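Local coordinates for protein PTHB1 (Homo sapiens, PDB 4YD8), which forms part of the BBSome, a coat complex thought to sort specific membrane proteins to the primary cilium, and contributes a seven-bladed beta-propeller at its N-terminal end, at residues 269-274 with 282-287; 302-307 with 318-323. One frame throughout, in Å; residues are numbered along the deposited sequence. Where two conformers were deposited one is given.

Interaction 1 (269-274 with 282-287)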
loop_
_atom_site.group_PDB
_atom_site.type_symbol
_atom_site.label_atom_id
_atom_site.label_comp_id
_atom_site.label_asym_id
_atom_site.label_seq_id
_atom_site.Cartn_x
_atom_site.Cartn_y
_atom_site.Cartn_z
ATOM N N GLU A 269 -11.823 4.221 12.263
ATOM C CA GLU A 269 -11.237 4.634 13.531
ATOM C C GLU A 269 -11.706 3.747 14.679
ATOM O O GLU A 269 -11.023 3.621 15.692
ATOM C CB GLU A 269 -11.584 6.101 13.836
ATOM C CG GLU A 269 -10.934 7.106 12.894
ATOM C CD GLU A 269 -11.233 8.547 13.275
ATOM O OE1 GLU A 269 -12.230 8.789 13.989
ATOM O OE2 GLU A 269 -10.467 9.442 12.866
ATOM N N ARG A 270 -12.881 3.139 14.522
ATOM C CA ARG A 270 -13.485 2.359 15.613
ATOM C C ARG A 270 -13.799 0.910 15.240
ATOM O O ARG A 270 -13.961 0.047 16.112
ATOM C CB ARG A 270 -14.783 3.024 16.092
ATOM C CG ARG A 270 -14.634 4.448 16.603
ATOM C CD ARG A 270 -15.939 4.924 17.254
ATOM N NE ARG A 270 -16.839 5.615 16.330
ATOM C CZ ARG A 270 -16.637 6.847 15.860
ATOM N NH1 ARG A 270 -15.553 7.528 16.216
ATOM N NH2 ARG A 270 -17.516 7.402 15.032
ATOM N N ASN A 271 -13.932 0.662 13.945
ATOM C CA ASN A 271 -14.350 -0.643 13.460
ATOM C C ASN A 271 -13.557 -1.055 12.243
ATOM O O ASN A 271 -12.985 -0.231 11.533
ATOM C CB ASN A 271 -15.850 -0.649 13.120
ATOM C CG ASN A 271 -16.732 -0.461 14.337
ATOM O OD1 ASN A 271 -17.165 -1.429 14.960
ATOM N ND2 ASN A 271 -17.022 0.794 14.672
ATOM N N PHE A 272 -13.549 -2.350 12.005
ATOM C CA PHE A 272 -12.931 -2.922 10.836
ATOM C C PHE A 272 -14.058 -3.603 10.050
ATOM O O PHE A 272 -14.869 -4.343 10.628
ATOM C CB PHE A 272 -11.804 -3.856 11.329
ATOM C CG PHE A 272 -11.442 -4.980 10.422
ATOM C CD1 PHE A 272 -10.921 -4.742 9.168
ATOM C CD2 PHE A 272 -11.489 -6.284 10.888
ATOM C CE1 PHE A 272 -10.531 -5.799 8.356
ATOM C CE2 PHE A 272 -11.097 -7.337 10.095
ATOM C CZ PHE A 272 -10.618 -7.099 8.823
ATOM N N PHE A 273 -14.137 -3.316 8.755
ATOM C CA PHE A 273 -15.215 -3.819 7.905
ATOM C C PHE A 273 -14.706 -4.686 6.756
ATOM O O PHE A 273 -13.697 -4.374 6.124
ATOM C CB PHE A 273 -16.014 -2.660 7.279
ATOM C CG PHE A 273 -16.597 -1.688 8.269
ATOM C CD1 PHE A 273 -15.820 -0.675 8.818
ATOM C CD2 PHE A 273 -17.952 -1.742 8.600
ATOM C CE1 PHE A 273 -16.382 0.262 9.726
ATOM C CE2 PHE A 273 -18.521 -0.812 9.482
ATOM C CZ PHE A 273 -17.733 0.175 10.059
ATOM N N CYS A 274 -15.442 -5.747 6.451
ATOM C CA CYS A 274 -15.249 -6.486 5.214
ATOM C C CYS A 274 -16.529 -6.386 4.397
ATOM O O CYS A 274 -17.570 -6.879 4.824
ATOM C CB CYS A 274 -14.899 -7.951 5.499
ATOM S SG CYS A 274 -14.806 -8.950 3.994
ATOM N N ARG A 282 -20.124 -7.767 4.687
ATOM C CA ARG A 282 -19.966 -9.207 4.842
ATOM C C ARG A 282 -19.717 -9.525 6.324
ATOM O O ARG A 282 -20.357 -10.406 6.895
ATOM C CB ARG A 282 -18.822 -9.732 3.960
ATOM C CG ARG A 282 -18.739 -11.264 3.882
ATOM C CD ARG A 282 -17.530 -11.737 3.060
ATOM N NE ARG A 282 -17.766 -11.743 1.614
ATOM C CZ ARG A 282 -17.131 -10.958 0.749
ATOM N NH1 ARG A 282 -16.228 -10.093 1.179
ATOM N NH2 ARG A 282 -17.396 -11.034 -0.546
ATOM N N PHE A 283 -18.784 -8.805 6.936
ATOM C CA PHE A 283 -18.662 -8.844 8.397
ATOM C C PHE A 283 -18.027 -7.554 8.904
ATOM O O PHE A 283 -17.436 -6.782 8.134
ATOM C CB PHE A 283 -17.876 -10.089 8.890
ATOM C CG PHE A 283 -16.410 -10.107 8.515
ATOM C CD1 PHE A 283 -15.501 -9.254 9.124
ATOM C CD2 PHE A 283 -15.934 -11.035 7.594
ATOM C CE1 PHE A 283 -14.151 -9.288 8.787
ATOM C CE2 PHE A 283 -14.588 -11.068 7.254
ATOM C CZ PHE A 283 -13.703 -10.196 7.854
HETATM N N MSE A 284 -18.165 -7.303 10.197
HETATM C CA MSE A 284 -17.507 -6.158 10.803
HETATM C C MSE A 284 -17.158 -6.487 12.242
HETATM O O MSE A 284 -17.749 -7.383 12.851
HETATM C CB MSE A 284 -18.398 -4.908 10.724
HETATM C CG MSE A 284 -19.557 -4.946 11.675
HETATM SE SE MSE A 284 -20.669 -3.322 11.559
HETATM C CE MSE A 284 -19.424 -2.113 12.397
ATOM N N LYS A 285 -16.173 -5.778 12.769
ATOM C CA LYS A 285 -15.629 -6.039 14.077
ATOM C C LYS A 285 -15.281 -4.727 14.772
ATOM O O LYS A 285 -14.528 -3.925 14.219
ATOM C CB LYS A 285 -14.376 -6.909 13.932
ATOM C CG LYS A 285 -13.408 -6.848 15.097
ATOM C CD LYS A 285 -13.949 -7.582 16.292
ATOM C CE LYS A 285 -12.811 -8.001 17.219
ATOM N NZ LYS A 285 -13.348 -8.760 18.371
ATOM N N LYS A 286 -15.817 -4.514 15.975
ATOM C CA LYS A 286 -15.418 -3.375 16.787
ATOM C C LYS A 286 -14.003 -3.586 17.301
ATOM O O LYS A 286 -13.682 -4.631 17.844
ATOM C CB LYS A 286 -16.382 -3.167 17.955
ATOM C CG LYS A 286 -15.914 -2.129 18.965
ATOM C CD LYS A 286 -16.990 -1.816 19.995
ATOM C CE LYS A 286 -16.557 -0.682 20.919
ATOM N NZ LYS A 286 -16.136 0.519 20.140
ATOM N N LEU A 287 -13.153 -2.587 17.122
ATOM C CA LEU A 287 -11.779 -2.697 17.582
ATOM C C LEU A 287 -11.662 -2.202 19.025
ATOM O O LEU A 287 -12.260 -1.204 19.386
ATOM C CB LEU A 287 -10.862 -1.914 16.649
ATOM C CG LEU A 287 -10.810 -2.509 15.235
ATOM C CD1 LEU A 287 -10.060 -1.582 14.316
ATOM C CD2 LEU A 287 -10.167 -3.881 15.242
#
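Phe283 lies over Cys274 at one end of the outer hairpin of a beta-propeller blade, where strands 271-275 and 281-286 run antiparallel. Cys274 CB sits under the middle of the Phe283 ring, 3.5 Å from its centroid, a CH-pi contact. The same ring turns an edge to the face of Phe272 in an offset edge-to-face pair, planes at 68°. Phe283 CG lies between the backbone N and the carbonyl carbon (chi1 67°). An alanine here would probably leave Cys274 CB and the Phe272 face without their aromatic partner and open a gap beside both.

On the sheet face of Asn271 and Phe273, selenomethionine Met284 runs alongside Phe273 in the same direction. In the conformer given, its chain bends at chi3 (-72°) and CE comes near Phe273 CE2 and Asn271 OD1, a short and doubtful approach. Asn271 ND2 is bonded to Glu247.

Near the turn of the hairpin, Arg282 and Phe283 both face Cys274, a classic beta bulge. Cys274 O takes Arg282 N at 2.7 Å and Phe283 N at 3.1 Å. The guanidinium is also bonded to Ser262 O. In the conformer given it meets sulfur in its own plane: Arg282 NH1 gives a weak bond to Cys274 SG at 3.4 Å.

Interaction 2 (302-307 with 318-323); sequences EGTINT and IYQDVT
Gln320 reaches across to Thr304 and Asn306 where a beta-propeller hairpin gives way to loop. Its CG is anti to the backbone N (chi1 -176°), and the chain stays extended beyond it. CB and CG both pass Asn306 OD1, CG at 3.4 Å. The two amide planes are turned 72° apart. CD lies near both Thr304 OG1 and Asn306 OD1. At the tip, NE2 donates to Thr304 OG1 at 3.0 Å. The bond is nearly straight, and the hydroxyl oxygen lies in the amide plane of Gln320. Ser301 OG is a second hydrogen-bonding partner of this hydroxyl, so Thr304 OG1 links the glutamine to the preceding loop.

Asp321 crosses Thr304 at about a right angle. Its OD2 lies 3.4 Å from Thr304 CG2. Its OD1 accepts from Ile305 N at 3.2 Å, with the donor above the carboxylate plane. The backbone answers in the other direction, Asp321 N to Ile305 O at 2.9 Å. Two waters lie between the carboxylate and Gly303 O, one at each carboxylate oxygen. A third water takes a bond from Thr307 OG1 and gives bonds to Ile305 O and Asp321 O. The loop is thus tied to the turn by direct bonds and by water.

Further along, Thr307 and Tyr319 form a hydrogen-bonded antiparallel pair, with Thr307 N to Tyr319 O at 2.8 Å. Asn306 and Gln320 form the adjoining non-hydrogen-bonded pair.

A type II' turn from Gln320 to Thr323 leads into strand 323-329. Strands 306-311 and 315-320 are the middle pair between 291-298 and 323-329. Thr307 packs on Phe294 and Pro296 of the former, and Tyr319 on Leu324 of the latter.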
loop_
_atom_site.group_PDB
_atom_site.type_symbol
_atom_site.label_atom_id
_atom_site.label_comp_id
_atom_site.label_asym_id
_atom_site.label_seq_id
_atom_site.Cartn_x
_atom_site.Cartn_y
_atom_site.Cartn_z
ATOM N N GLU A 302 -10.503 -21.765 3.232
ATOM C CA GLU A 302 -11.529 -21.292 2.309
ATOM C C GLU A 302 -12.583 -20.433 3.006
ATOM O O GLU A 302 -13.091 -20.783 4.075
ATOM C CB GLU A 302 -12.201 -22.478 1.615
ATOM N N GLY A 303 -12.894 -19.294 2.402
ATOM C CA GLY A 303 -13.903 -18.411 2.945
ATOM C C GLY A 303 -13.415 -17.501 4.059
ATOM O O GLY A 303 -14.170 -16.640 4.510
ATOM N N THR A 304 -12.172 -17.674 4.520
ATOM C CA THR A 304 -11.662 -16.776 5.562
ATOM C C THR A 304 -10.497 -15.921 5.077
ATOM O O THR A 304 -9.849 -16.218 4.077
ATOM C CB THR A 304 -11.220 -17.546 6.823
ATOM O OG1 THR A 304 -9.978 -18.224 6.573
ATOM C CG2 THR A 304 -12.292 -18.550 7.236
ATOM N N ILE A 305 -10.246 -14.846 5.807
ATOM C CA ILE A 305 -9.155 -13.948 5.467
ATOM C C ILE A 305 -8.416 -13.525 6.731
ATOM O O ILE A 305 -9.021 -13.271 7.785
ATOM C CB ILE A 305 -9.663 -12.698 4.687
ATOM C CG1 ILE A 305 -10.342 -13.127 3.381
ATOM C CG2 ILE A 305 -8.516 -11.728 4.402
ATOM C CD1 ILE A 305 -10.802 -11.995 2.497
ATOM N N ASN A 306 -7.088 -13.491 6.628
ATOM C CA ASN A 306 -6.250 -13.013 7.733
ATOM C C ASN A 306 -5.851 -11.555 7.524
ATOM O O ASN A 306 -5.441 -11.161 6.428
ATOM C CB ASN A 306 -4.980 -13.880 7.895
ATOM C CG ASN A 306 -5.221 -15.168 8.679
ATOM O OD1 ASN A 306 -6.328 -15.706 8.712
ATOM N ND2 ASN A 306 -4.152 -15.694 9.284
ATOM N N THR A 307 -5.958 -10.758 8.584
ATOM C CA THR A 307 -5.698 -9.326 8.514
ATOM C C THR A 307 -4.762 -8.873 9.627
ATOM O O THR A 307 -4.996 -9.160 10.811
ATOM C CB THR A 307 -7.013 -8.525 8.611
ATOM O OG1 THR A 307 -7.885 -8.920 7.541
ATOM C CG2 THR A 307 -6.732 -7.019 8.512
ATOM N N ILE A 318 -3.120 -10.069 14.514
ATOM C CA ILE A 318 -3.613 -10.800 13.357
ATOM C C ILE A 318 -4.974 -11.379 13.659
ATOM O O ILE A 318 -5.126 -12.107 14.624
ATOM C CB ILE A 318 -2.690 -11.953 12.945
ATOM C CG1 ILE A 318 -1.417 -11.414 12.318
ATOM C CG2 ILE A 318 -3.393 -12.845 11.931
ATOM C CD1 ILE A 318 -0.407 -12.532 11.973
ATOM N N TYR A 319 -5.952 -11.019 12.834
ATOM C CA TYR A 319 -7.304 -11.563 12.901
ATOM C C TYR A 319 -7.555 -12.533 11.758
ATOM O O TYR A 319 -7.169 -12.272 10.627
ATOM C CB TYR A 319 -8.337 -10.418 12.833
ATOM C CG TYR A 319 -8.220 -9.494 14.002
ATOM C CD1 TYR A 319 -7.360 -8.399 13.967
ATOM C CD2 TYR A 319 -8.950 -9.723 15.160
ATOM C CE1 TYR A 319 -7.244 -7.552 15.058
ATOM C CE2 TYR A 319 -8.838 -8.885 16.250
ATOM C CZ TYR A 319 -7.989 -7.800 16.191
ATOM O OH TYR A 319 -7.876 -6.968 17.277
ATOM N N GLN A 320 -8.187 -13.658 12.067
ATOM C CA GLN A 320 -8.820 -14.470 11.045
ATOM C C GLN A 320 -10.299 -14.127 11.085
ATOM O O GLN A 320 -10.974 -14.426 12.071
ATOM C CB GLN A 320 -8.602 -15.967 11.285
ATOM C CG GLN A 320 -9.182 -16.833 10.163
ATOM C CD GLN A 320 -8.856 -18.314 10.333
ATOM O OE1 GLN A 320 -8.493 -18.758 11.417
ATOM N NE2 GLN A 320 -8.977 -19.074 9.257
ATOM N N ASP A 321 -10.783 -13.493 10.019
ATOM C CA ASP A 321 -12.109 -12.869 9.990
ATOM C C ASP A 321 -12.159 -11.860 11.141
ATOM O O ASP A 321 -11.412 -10.887 11.102
ATOM C CB ASP A 321 -13.223 -13.930 10.050
ATOM C CG ASP A 321 -13.228 -14.830 8.817
ATOM O OD1 ASP A 321 -12.715 -14.385 7.759
ATOM O OD2 ASP A 321 -13.737 -15.974 8.902
ATOM N N VAL A 322 -12.974 -12.081 12.174
ATOM C CA VAL A 322 -12.984 -11.144 13.301
ATOM C C VAL A 322 -12.324 -11.722 14.557
ATOM O O VAL A 322 -12.381 -11.126 15.633
ATOM C CB VAL A 322 -14.441 -10.677 13.664
ATOM C CG1 VAL A 322 -15.193 -10.238 12.406
ATOM C CG2 VAL A 322 -15.217 -11.783 14.384
ATOM N N THR A 323 -11.681 -12.875 14.425
ATOM C CA THR A 323 -11.170 -13.572 15.599
ATOM C C THR A 323 -9.669 -13.314 15.771
ATOM O O THR A 323 -8.890 -13.591 14.876
ATOM C CB THR A 323 -11.429 -15.079 15.498
ATOM O OG1 THR A 323 -12.845 -15.313 15.429
ATOM C CG2 THR A 323 -10.854 -15.822 16.725
HETATM O O HOH W 1 -15.468 -16.442 6.994
HETATM O O HOH W 2 -13.662 -13.974 5.390
HETATM O O HOH W 3 -9.684 -10.508 8.850
#

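Interactions 1 and 2 belong to successive sheets of the propeller, and their centres are about 12 Å apart. Residues 269-287 precede 302-323 in the chain, with no overlap. Side chains of 269-274 and 282-287 meet the turn at 320-323 and Thr307 of 302-307. Phe283 CD1 lies 3.4 Å from Val322 CG1, and Lys285 CE lies 3.5 Å from the backbone atom Val322 O. Phe272 CZ packs 3.5 Å from Thr307 OG1. Phe272 and Phe283 therefore serve both their own hairpin and the join between sheets. Both contacts lie away from Gly145, the site critical for protein stability.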